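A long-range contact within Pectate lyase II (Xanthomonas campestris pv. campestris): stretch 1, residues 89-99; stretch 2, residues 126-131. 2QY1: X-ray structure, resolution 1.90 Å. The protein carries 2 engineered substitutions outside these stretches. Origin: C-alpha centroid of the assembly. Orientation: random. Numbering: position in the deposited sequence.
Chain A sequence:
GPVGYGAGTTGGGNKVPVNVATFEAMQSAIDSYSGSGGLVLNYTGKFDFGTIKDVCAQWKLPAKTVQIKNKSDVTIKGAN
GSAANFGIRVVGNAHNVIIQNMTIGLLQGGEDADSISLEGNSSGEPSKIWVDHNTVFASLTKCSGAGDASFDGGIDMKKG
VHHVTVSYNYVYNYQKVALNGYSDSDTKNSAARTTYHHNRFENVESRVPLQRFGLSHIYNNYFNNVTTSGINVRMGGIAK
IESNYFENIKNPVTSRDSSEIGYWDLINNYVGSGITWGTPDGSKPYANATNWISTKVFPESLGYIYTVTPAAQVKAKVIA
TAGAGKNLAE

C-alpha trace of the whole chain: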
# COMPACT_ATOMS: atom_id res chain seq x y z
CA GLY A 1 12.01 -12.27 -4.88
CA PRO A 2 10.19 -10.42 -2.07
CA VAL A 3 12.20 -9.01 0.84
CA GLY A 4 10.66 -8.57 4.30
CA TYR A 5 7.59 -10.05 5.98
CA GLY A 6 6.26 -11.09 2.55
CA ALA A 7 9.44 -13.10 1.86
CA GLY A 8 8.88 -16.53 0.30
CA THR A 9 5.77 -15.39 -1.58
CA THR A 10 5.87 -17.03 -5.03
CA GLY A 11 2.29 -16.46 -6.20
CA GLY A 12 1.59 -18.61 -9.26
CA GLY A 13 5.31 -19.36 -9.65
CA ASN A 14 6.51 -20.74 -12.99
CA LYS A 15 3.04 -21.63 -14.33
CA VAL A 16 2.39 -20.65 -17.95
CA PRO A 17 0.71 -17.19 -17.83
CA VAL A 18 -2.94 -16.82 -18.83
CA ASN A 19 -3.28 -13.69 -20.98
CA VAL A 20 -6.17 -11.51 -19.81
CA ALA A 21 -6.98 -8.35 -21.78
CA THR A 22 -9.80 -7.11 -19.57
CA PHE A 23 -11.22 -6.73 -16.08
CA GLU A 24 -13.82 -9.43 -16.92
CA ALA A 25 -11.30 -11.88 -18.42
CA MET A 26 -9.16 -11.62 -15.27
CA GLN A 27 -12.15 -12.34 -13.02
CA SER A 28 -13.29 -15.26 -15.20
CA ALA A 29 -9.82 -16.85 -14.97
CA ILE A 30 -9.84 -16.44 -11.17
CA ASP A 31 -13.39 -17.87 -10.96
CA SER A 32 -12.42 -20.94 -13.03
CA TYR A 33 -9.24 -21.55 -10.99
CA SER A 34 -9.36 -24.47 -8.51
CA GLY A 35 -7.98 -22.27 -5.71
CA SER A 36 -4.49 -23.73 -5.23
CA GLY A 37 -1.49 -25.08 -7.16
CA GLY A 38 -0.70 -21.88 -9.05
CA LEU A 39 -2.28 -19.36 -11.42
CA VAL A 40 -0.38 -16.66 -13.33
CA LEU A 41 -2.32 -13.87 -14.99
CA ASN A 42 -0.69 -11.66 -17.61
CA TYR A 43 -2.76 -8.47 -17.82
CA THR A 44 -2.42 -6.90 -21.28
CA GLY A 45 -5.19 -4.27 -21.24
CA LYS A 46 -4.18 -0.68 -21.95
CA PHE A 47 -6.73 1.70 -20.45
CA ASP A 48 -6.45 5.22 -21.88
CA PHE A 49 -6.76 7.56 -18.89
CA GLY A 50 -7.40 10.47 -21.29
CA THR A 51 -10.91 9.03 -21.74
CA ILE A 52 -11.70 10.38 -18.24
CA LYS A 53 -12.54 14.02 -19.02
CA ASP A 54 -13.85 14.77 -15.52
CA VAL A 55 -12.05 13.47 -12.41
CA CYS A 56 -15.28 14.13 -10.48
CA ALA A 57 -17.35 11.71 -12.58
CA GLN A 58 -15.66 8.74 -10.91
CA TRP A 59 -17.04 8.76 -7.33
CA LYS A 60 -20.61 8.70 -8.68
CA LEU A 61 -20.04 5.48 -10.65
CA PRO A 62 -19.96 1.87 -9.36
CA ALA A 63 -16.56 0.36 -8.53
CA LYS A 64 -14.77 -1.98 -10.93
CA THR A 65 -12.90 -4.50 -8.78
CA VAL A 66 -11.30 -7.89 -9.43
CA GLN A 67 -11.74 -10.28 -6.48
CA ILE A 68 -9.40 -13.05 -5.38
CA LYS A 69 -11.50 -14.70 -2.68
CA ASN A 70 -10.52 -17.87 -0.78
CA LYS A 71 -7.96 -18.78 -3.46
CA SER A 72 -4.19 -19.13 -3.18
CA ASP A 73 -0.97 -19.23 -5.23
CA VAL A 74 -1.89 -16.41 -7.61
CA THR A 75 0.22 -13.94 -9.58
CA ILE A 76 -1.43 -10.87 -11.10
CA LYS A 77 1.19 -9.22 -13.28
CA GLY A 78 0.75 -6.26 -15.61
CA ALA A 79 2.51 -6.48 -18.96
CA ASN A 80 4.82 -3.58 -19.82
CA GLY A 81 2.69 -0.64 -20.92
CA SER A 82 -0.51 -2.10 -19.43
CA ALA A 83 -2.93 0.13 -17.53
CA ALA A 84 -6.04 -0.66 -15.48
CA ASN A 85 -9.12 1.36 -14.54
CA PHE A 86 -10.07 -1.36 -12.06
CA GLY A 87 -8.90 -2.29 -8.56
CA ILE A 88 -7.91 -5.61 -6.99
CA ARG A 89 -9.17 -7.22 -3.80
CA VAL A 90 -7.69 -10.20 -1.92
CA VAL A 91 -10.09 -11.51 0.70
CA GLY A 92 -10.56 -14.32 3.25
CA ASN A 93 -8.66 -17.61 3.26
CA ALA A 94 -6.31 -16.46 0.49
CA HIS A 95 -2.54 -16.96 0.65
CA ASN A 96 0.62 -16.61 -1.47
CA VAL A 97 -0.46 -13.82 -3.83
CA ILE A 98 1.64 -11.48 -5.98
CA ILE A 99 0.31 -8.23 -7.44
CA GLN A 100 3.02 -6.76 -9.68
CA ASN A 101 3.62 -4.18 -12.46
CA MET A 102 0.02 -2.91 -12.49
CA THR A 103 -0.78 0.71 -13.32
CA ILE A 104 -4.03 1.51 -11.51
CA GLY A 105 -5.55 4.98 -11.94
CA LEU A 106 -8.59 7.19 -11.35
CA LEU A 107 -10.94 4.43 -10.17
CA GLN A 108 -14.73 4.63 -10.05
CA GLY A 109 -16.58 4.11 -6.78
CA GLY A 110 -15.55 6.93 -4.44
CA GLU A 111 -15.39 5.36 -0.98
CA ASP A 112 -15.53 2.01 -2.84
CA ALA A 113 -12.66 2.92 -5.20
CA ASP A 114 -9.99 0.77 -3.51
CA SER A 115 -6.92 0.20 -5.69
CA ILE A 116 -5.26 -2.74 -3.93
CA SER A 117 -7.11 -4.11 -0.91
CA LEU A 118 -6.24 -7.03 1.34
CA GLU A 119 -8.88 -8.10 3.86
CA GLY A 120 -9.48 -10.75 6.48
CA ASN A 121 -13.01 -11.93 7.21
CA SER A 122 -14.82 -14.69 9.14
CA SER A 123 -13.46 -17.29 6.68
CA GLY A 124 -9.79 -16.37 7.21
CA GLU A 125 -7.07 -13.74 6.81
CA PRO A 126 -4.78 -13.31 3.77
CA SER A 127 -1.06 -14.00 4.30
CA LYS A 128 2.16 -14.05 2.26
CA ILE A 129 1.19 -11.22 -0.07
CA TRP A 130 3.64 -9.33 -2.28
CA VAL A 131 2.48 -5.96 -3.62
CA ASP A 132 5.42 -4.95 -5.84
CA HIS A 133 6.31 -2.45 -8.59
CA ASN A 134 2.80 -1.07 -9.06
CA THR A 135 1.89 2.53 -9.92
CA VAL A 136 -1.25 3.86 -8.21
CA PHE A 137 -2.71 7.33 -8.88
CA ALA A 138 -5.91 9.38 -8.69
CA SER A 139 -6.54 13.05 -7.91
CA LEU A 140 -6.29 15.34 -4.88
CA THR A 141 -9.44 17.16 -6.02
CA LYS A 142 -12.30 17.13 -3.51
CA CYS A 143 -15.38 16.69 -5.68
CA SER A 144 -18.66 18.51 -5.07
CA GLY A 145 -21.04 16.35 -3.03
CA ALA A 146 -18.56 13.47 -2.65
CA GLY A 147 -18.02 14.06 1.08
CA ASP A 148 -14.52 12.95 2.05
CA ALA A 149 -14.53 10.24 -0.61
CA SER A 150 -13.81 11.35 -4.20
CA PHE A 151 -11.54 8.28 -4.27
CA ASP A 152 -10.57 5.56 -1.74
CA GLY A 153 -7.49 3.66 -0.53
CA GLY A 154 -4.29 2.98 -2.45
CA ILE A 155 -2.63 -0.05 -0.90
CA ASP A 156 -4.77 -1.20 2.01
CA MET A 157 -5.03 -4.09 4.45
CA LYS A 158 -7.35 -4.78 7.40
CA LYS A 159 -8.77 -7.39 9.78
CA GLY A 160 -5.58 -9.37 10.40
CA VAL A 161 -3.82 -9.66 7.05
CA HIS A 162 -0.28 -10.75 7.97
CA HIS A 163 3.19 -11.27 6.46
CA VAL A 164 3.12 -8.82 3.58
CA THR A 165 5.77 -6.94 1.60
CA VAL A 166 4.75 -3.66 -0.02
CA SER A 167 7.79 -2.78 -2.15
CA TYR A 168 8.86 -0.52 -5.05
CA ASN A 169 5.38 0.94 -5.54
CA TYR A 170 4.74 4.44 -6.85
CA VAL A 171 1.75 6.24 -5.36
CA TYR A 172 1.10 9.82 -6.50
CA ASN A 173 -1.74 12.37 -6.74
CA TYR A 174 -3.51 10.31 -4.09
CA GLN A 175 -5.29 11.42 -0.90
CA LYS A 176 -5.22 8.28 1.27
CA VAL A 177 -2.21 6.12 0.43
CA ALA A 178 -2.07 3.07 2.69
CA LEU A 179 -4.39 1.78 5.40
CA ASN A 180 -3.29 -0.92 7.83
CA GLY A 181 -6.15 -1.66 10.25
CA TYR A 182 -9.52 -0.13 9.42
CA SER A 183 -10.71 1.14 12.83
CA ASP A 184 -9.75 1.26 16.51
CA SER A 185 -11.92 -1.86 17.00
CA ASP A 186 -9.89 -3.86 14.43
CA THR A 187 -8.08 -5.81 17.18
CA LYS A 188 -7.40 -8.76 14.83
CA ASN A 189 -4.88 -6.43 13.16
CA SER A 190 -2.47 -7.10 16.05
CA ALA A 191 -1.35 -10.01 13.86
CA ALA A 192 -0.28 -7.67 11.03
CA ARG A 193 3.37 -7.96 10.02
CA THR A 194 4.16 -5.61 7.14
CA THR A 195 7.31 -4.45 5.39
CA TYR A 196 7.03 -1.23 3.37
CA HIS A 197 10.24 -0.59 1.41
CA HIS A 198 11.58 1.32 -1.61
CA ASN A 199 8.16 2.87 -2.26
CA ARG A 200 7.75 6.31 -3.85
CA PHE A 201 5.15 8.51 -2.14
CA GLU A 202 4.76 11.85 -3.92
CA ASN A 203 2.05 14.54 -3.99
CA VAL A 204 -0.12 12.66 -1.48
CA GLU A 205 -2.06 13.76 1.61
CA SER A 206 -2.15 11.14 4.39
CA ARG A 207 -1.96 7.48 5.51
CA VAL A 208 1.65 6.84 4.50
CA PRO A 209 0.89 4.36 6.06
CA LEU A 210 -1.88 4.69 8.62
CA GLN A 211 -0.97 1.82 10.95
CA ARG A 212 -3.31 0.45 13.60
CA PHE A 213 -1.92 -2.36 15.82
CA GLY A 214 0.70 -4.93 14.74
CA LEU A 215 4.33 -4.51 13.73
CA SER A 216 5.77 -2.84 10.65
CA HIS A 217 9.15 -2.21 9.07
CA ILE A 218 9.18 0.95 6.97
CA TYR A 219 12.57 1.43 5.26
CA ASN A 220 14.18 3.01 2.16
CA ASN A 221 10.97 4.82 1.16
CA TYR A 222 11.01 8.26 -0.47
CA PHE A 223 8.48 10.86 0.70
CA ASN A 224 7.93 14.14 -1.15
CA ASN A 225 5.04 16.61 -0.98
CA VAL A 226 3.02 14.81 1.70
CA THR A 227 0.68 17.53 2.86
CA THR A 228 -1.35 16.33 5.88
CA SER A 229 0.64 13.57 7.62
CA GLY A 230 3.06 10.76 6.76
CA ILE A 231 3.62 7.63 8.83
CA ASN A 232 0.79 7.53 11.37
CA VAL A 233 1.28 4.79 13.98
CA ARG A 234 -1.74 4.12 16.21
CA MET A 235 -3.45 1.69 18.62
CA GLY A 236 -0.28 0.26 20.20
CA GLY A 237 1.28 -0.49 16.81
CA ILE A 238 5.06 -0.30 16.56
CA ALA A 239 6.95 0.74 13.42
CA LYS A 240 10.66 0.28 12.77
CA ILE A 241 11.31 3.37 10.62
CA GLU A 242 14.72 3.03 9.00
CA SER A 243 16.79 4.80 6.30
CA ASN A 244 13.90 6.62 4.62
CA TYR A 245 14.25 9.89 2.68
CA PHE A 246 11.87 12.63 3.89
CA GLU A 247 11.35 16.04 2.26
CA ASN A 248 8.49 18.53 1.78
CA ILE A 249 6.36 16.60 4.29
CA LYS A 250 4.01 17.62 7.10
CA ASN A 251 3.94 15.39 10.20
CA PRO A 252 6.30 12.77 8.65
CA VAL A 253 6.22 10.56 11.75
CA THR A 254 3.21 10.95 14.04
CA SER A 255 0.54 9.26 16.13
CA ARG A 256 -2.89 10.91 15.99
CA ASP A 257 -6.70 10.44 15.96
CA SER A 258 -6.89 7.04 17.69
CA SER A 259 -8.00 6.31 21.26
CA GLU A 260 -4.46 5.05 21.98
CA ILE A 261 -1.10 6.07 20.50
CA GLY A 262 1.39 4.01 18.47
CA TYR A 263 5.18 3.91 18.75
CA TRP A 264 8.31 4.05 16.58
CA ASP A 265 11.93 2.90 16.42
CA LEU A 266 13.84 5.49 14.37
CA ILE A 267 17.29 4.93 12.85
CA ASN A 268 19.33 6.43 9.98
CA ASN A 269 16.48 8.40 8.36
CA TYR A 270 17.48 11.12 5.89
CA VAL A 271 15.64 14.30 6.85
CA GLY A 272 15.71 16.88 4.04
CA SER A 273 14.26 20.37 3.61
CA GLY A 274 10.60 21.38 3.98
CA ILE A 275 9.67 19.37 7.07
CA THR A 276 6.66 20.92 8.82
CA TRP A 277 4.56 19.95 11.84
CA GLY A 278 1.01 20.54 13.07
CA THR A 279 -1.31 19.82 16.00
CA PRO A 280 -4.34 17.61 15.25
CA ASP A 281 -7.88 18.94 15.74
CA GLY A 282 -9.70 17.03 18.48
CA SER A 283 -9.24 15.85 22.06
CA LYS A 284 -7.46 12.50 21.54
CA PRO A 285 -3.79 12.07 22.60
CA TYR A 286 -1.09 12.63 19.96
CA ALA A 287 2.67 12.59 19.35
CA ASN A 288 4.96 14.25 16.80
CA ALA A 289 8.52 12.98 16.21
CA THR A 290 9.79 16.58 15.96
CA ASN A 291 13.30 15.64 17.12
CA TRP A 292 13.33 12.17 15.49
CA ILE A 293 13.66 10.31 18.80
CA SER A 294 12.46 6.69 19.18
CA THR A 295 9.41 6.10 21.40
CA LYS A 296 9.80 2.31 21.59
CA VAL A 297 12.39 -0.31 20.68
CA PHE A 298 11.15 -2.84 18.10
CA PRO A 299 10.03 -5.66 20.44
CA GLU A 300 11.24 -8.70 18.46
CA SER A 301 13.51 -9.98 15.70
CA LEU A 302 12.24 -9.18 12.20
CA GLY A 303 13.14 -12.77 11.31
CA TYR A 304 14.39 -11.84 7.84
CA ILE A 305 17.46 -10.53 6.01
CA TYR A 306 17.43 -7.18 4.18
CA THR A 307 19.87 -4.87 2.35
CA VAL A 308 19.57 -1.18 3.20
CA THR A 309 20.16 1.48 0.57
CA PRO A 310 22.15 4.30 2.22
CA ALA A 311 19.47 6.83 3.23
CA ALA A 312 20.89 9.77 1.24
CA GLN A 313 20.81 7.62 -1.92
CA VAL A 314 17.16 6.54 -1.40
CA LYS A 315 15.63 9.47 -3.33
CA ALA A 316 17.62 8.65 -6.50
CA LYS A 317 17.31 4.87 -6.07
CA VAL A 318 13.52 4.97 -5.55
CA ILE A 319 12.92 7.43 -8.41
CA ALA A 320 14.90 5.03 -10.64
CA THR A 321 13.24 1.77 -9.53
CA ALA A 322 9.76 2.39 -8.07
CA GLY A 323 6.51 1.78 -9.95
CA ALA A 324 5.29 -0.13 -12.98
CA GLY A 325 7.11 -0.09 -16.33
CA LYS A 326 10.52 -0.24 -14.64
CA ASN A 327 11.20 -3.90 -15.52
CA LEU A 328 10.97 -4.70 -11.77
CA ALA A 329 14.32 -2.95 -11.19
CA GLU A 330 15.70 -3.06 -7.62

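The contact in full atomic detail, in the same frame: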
# COMPACT_ATOMS: atom_id res chain seq x y z
N ARG A 89 -8.85 -6.89 -5.17
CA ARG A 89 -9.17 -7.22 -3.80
C ARG A 89 -8.78 -8.66 -3.49
O ARG A 89 -9.13 -9.58 -4.23
CB ARG A 89 -10.67 -7.03 -3.60
CG ARG A 89 -11.12 -6.83 -2.20
CD ARG A 89 -12.63 -6.67 -2.22
NE ARG A 89 -13.21 -6.78 -0.89
CZ ARG A 89 -14.46 -7.17 -0.65
NH1 ARG A 89 -14.89 -7.24 0.60
NH2 ARG A 89 -15.27 -7.50 -1.65
N VAL A 90 -8.03 -8.85 -2.40
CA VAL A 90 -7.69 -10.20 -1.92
C VAL A 90 -8.35 -10.40 -0.56
O VAL A 90 -8.08 -9.67 0.38
CB VAL A 90 -6.16 -10.43 -1.84
CG1 VAL A 90 -5.87 -11.85 -1.39
CG2 VAL A 90 -5.50 -10.16 -3.18
N VAL A 91 -9.22 -11.40 -0.47
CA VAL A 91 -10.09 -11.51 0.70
C VAL A 91 -10.25 -12.95 1.24
O VAL A 91 -10.30 -13.92 0.48
CB VAL A 91 -11.45 -10.77 0.46
CG1 VAL A 91 -12.15 -11.28 -0.78
CG2 VAL A 91 -12.37 -10.83 1.68
N GLY A 92 -10.28 -13.06 2.57
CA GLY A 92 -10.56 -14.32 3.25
C GLY A 92 -9.38 -15.26 3.31
O GLY A 92 -8.23 -14.83 3.44
N ASN A 93 -9.67 -16.56 3.20
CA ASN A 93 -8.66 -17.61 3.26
C ASN A 93 -7.86 -17.67 1.96
O ASN A 93 -7.98 -18.61 1.17
CB ASN A 93 -9.32 -18.96 3.57
CG ASN A 93 -8.34 -20.02 4.02
OD1 ASN A 93 -7.19 -19.73 4.35
ND2 ASN A 93 -8.79 -21.27 4.03
N ALA A 94 -7.04 -16.64 1.74
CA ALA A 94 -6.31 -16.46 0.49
C ALA A 94 -4.84 -16.18 0.79
O ALA A 94 -4.53 -15.19 1.46
CB ALA A 94 -6.92 -15.31 -0.31
N HIS A 95 -3.95 -17.04 0.30
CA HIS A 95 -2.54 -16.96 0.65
C HIS A 95 -1.61 -17.08 -0.56
O HIS A 95 -1.99 -17.65 -1.58
CB HIS A 95 -2.20 -18.05 1.68
CG HIS A 95 -3.16 -18.11 2.83
ND1 HIS A 95 -3.12 -17.22 3.88
CD2 HIS A 95 -4.20 -18.93 3.07
CE1 HIS A 95 -4.09 -17.51 4.73
NE2 HIS A 95 -4.76 -18.54 4.26
N ASN A 96 -0.40 -16.53 -0.43
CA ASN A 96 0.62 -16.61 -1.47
C ASN A 96 0.17 -15.94 -2.78
O ASN A 96 -0.07 -16.60 -3.79
CB ASN A 96 1.06 -18.07 -1.70
CG ASN A 96 2.27 -18.18 -2.60
OD1 ASN A 96 3.18 -17.35 -2.56
ND2 ASN A 96 2.29 -19.22 -3.43
N VAL A 97 0.06 -14.62 -2.72
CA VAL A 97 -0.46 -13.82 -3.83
C VAL A 97 0.52 -12.71 -4.18
O VAL A 97 1.02 -12.01 -3.30
CB VAL A 97 -1.85 -13.22 -3.48
CG1 VAL A 97 -2.34 -12.27 -4.58
CG2 VAL A 97 -2.88 -14.32 -3.24
N ILE A 98 0.80 -12.56 -5.48
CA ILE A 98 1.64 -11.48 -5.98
C ILE A 98 0.80 -10.55 -6.85
O ILE A 98 0.07 -11.01 -7.73
CB ILE A 98 2.84 -12.00 -6.81
CG1 ILE A 98 3.78 -12.84 -5.95
CG2 ILE A 98 3.61 -10.83 -7.46
CD1 ILE A 98 4.97 -13.44 -6.71
N ILE A 99 0.88 -9.25 -6.57
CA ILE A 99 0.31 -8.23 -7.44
C ILE A 99 1.48 -7.34 -7.87
O ILE A 99 2.10 -6.68 -7.04
CB ILE A 99 -0.79 -7.41 -6.73
CG1 ILE A 99 -1.92 -8.34 -6.26
CG2 ILE A 99 -1.34 -6.30 -7.64
CD1 ILE A 99 -2.80 -7.76 -5.15
N PRO A 126 -5.87 -13.17 4.74
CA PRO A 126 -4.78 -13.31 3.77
C PRO A 126 -3.38 -13.21 4.40
O PRO A 126 -3.17 -12.47 5.36
CB PRO A 126 -5.02 -12.14 2.81
CG PRO A 126 -6.49 -11.89 2.90
CD PRO A 126 -6.80 -12.09 4.35
N SER A 127 -2.45 -13.98 3.84
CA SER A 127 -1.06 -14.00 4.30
C SER A 127 -0.12 -14.32 3.15
O SER A 127 -0.54 -14.90 2.15
CB SER A 127 -0.86 -15.00 5.45
OG SER A 127 -1.00 -16.33 5.01
N LYS A 128 1.15 -13.95 3.31
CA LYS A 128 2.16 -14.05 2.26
C LYS A 128 1.67 -13.36 1.00
O LYS A 128 1.35 -14.00 -0.00
CB LYS A 128 2.58 -15.51 2.00
CG LYS A 128 3.10 -16.30 3.22
CD LYS A 128 4.04 -15.50 4.14
CE LYS A 128 5.43 -15.30 3.56
NZ LYS A 128 6.41 -14.77 4.57
N ILE A 129 1.59 -12.03 1.07
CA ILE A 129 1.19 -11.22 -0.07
C ILE A 129 2.35 -10.30 -0.47
O ILE A 129 3.00 -9.72 0.40
CB ILE A 129 -0.08 -10.35 0.23
CG1 ILE A 129 -1.16 -11.16 0.99
CG2 ILE A 129 -0.62 -9.70 -1.06
CD1 ILE A 129 -1.79 -12.34 0.22
N TRP A 130 2.60 -10.20 -1.77
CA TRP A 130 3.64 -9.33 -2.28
C TRP A 130 3.04 -8.31 -3.24
O TRP A 130 2.63 -8.67 -4.34
CB TRP A 130 4.74 -10.14 -2.98
CG TRP A 130 5.99 -9.37 -3.30
CD1 TRP A 130 6.49 -8.28 -2.63
CD2 TRP A 130 6.94 -9.66 -4.34
NE1 TRP A 130 7.67 -7.87 -3.20
CE2 TRP A 130 7.97 -8.70 -4.25
CE3 TRP A 130 7.01 -10.64 -5.34
CZ2 TRP A 130 9.07 -8.68 -5.13
CZ3 TRP A 130 8.10 -10.63 -6.22
CH2 TRP A 130 9.11 -9.65 -6.10
N VAL A 131 2.97 -7.06 -2.79
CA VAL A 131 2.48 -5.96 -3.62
C VAL A 131 3.73 -5.20 -4.09
O VAL A 131 4.34 -4.48 -3.31
CB VAL A 131 1.51 -5.05 -2.83
CG1 VAL A 131 1.06 -3.85 -3.68
CG2 VAL A 131 0.29 -5.85 -2.34

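The two stretches run side by side in parallel register from Ala-94/Pro-126 to Ile-99/Val-131, with a regular strand pair at 97-99 and 129-131 and paired CA atoms 4.7 to 4.9 Å apart. The strands 97-99 and 129-131 diverge by only 5°, and together the stretches bury 614 Å² of surface. Each stretch turns a corner at matching positions, Asn-96 and Lys-128, both with positive phi, so the two bends lie side by side and the pairing carries on around them.

Stretch 1 enters as a strand at residues 89-91. Arg-89 lies out of reach of stretch 2, but Val-90 directs its CA-to-CB bond toward it, and Val-90 CG1 lies 4.3 Å from Pro-126 CB and 4.4 Å from Ile-129 CD1, a loose apolar contact. Val-91 points away and contributes mainly backbone, its CA lying 4.2 Å from Pro-126 CG. The chain then turns through Gly-92, whose phi of 78° suits glycine. Gly-92 O approaches Pro-126 N at 3.2 Å, yet no hydrogen bond can form because the proline nitrogen carries no hydrogen; the carbonyl instead accepts from Ala-94 N, at 2.8 Å, within the turn.

At Ala-94 the ladder begins. Ala-94 O receives a weak hydrogen bond from Ser-127 N (3.4 Å) and also meets Pro-126 CA at 3.0 Å in a CA-H...O contact. Pro-126 is thus held by backbone and side-chain contacts without donating a backbone hydrogen bond, and has more surface covered by the opposing stretch than any other residue here.

His-95 pairs with Ser-127, and their side chains emerge on the same face of the sheet. His-95 ND1 and Ser-127 OG are hydrogen-bonded at 2.6 Å, the hydroxyl lying at the edge of the imidazole near its plane, where the nitrogen lone pair or N-H is directed. The other ring nitrogen, His-95 NE2, donates to Asn-93 OD1 at 2.7 Å, so the ring is anchored through both nitrogens.

Through the corner, Asn-96 N donates to Ser-127 O (3.1 Å) and Val-97 N to Lys-128 O (3.1 Å). The Asn-96 side chain points away and bonds elsewhere in the structure. Lys-128 starts toward stretch 1, but its end leads away.

Beyond the bend the hydrogen bonds are shorter and closer to linear. Val-97 O accepts from Trp-130 N at 2.8 Å, and Ile-99 N donates to Trp-130 O at 2.9 Å, so residues 97 and 99 bracket Trp-130 in the staggered pattern of parallel strands. Side chains alternate between faces. Val-97 shares one with Ile-129, whose m, m rotamer brings CD1 to 3.8 Å from Val-97 CB; this is the same methyl that reaches Val-90. On the opposite face, Ile-98 extends CD1 to 3.7 Å from Trp-130 CE3, meeting the indole at its edge rather than covering it. Ile-99 returns to the face of Val-97, beside Val-131, where Ile-99 O makes a CA-H...O contact with Val-131 CA at 3.5 Å.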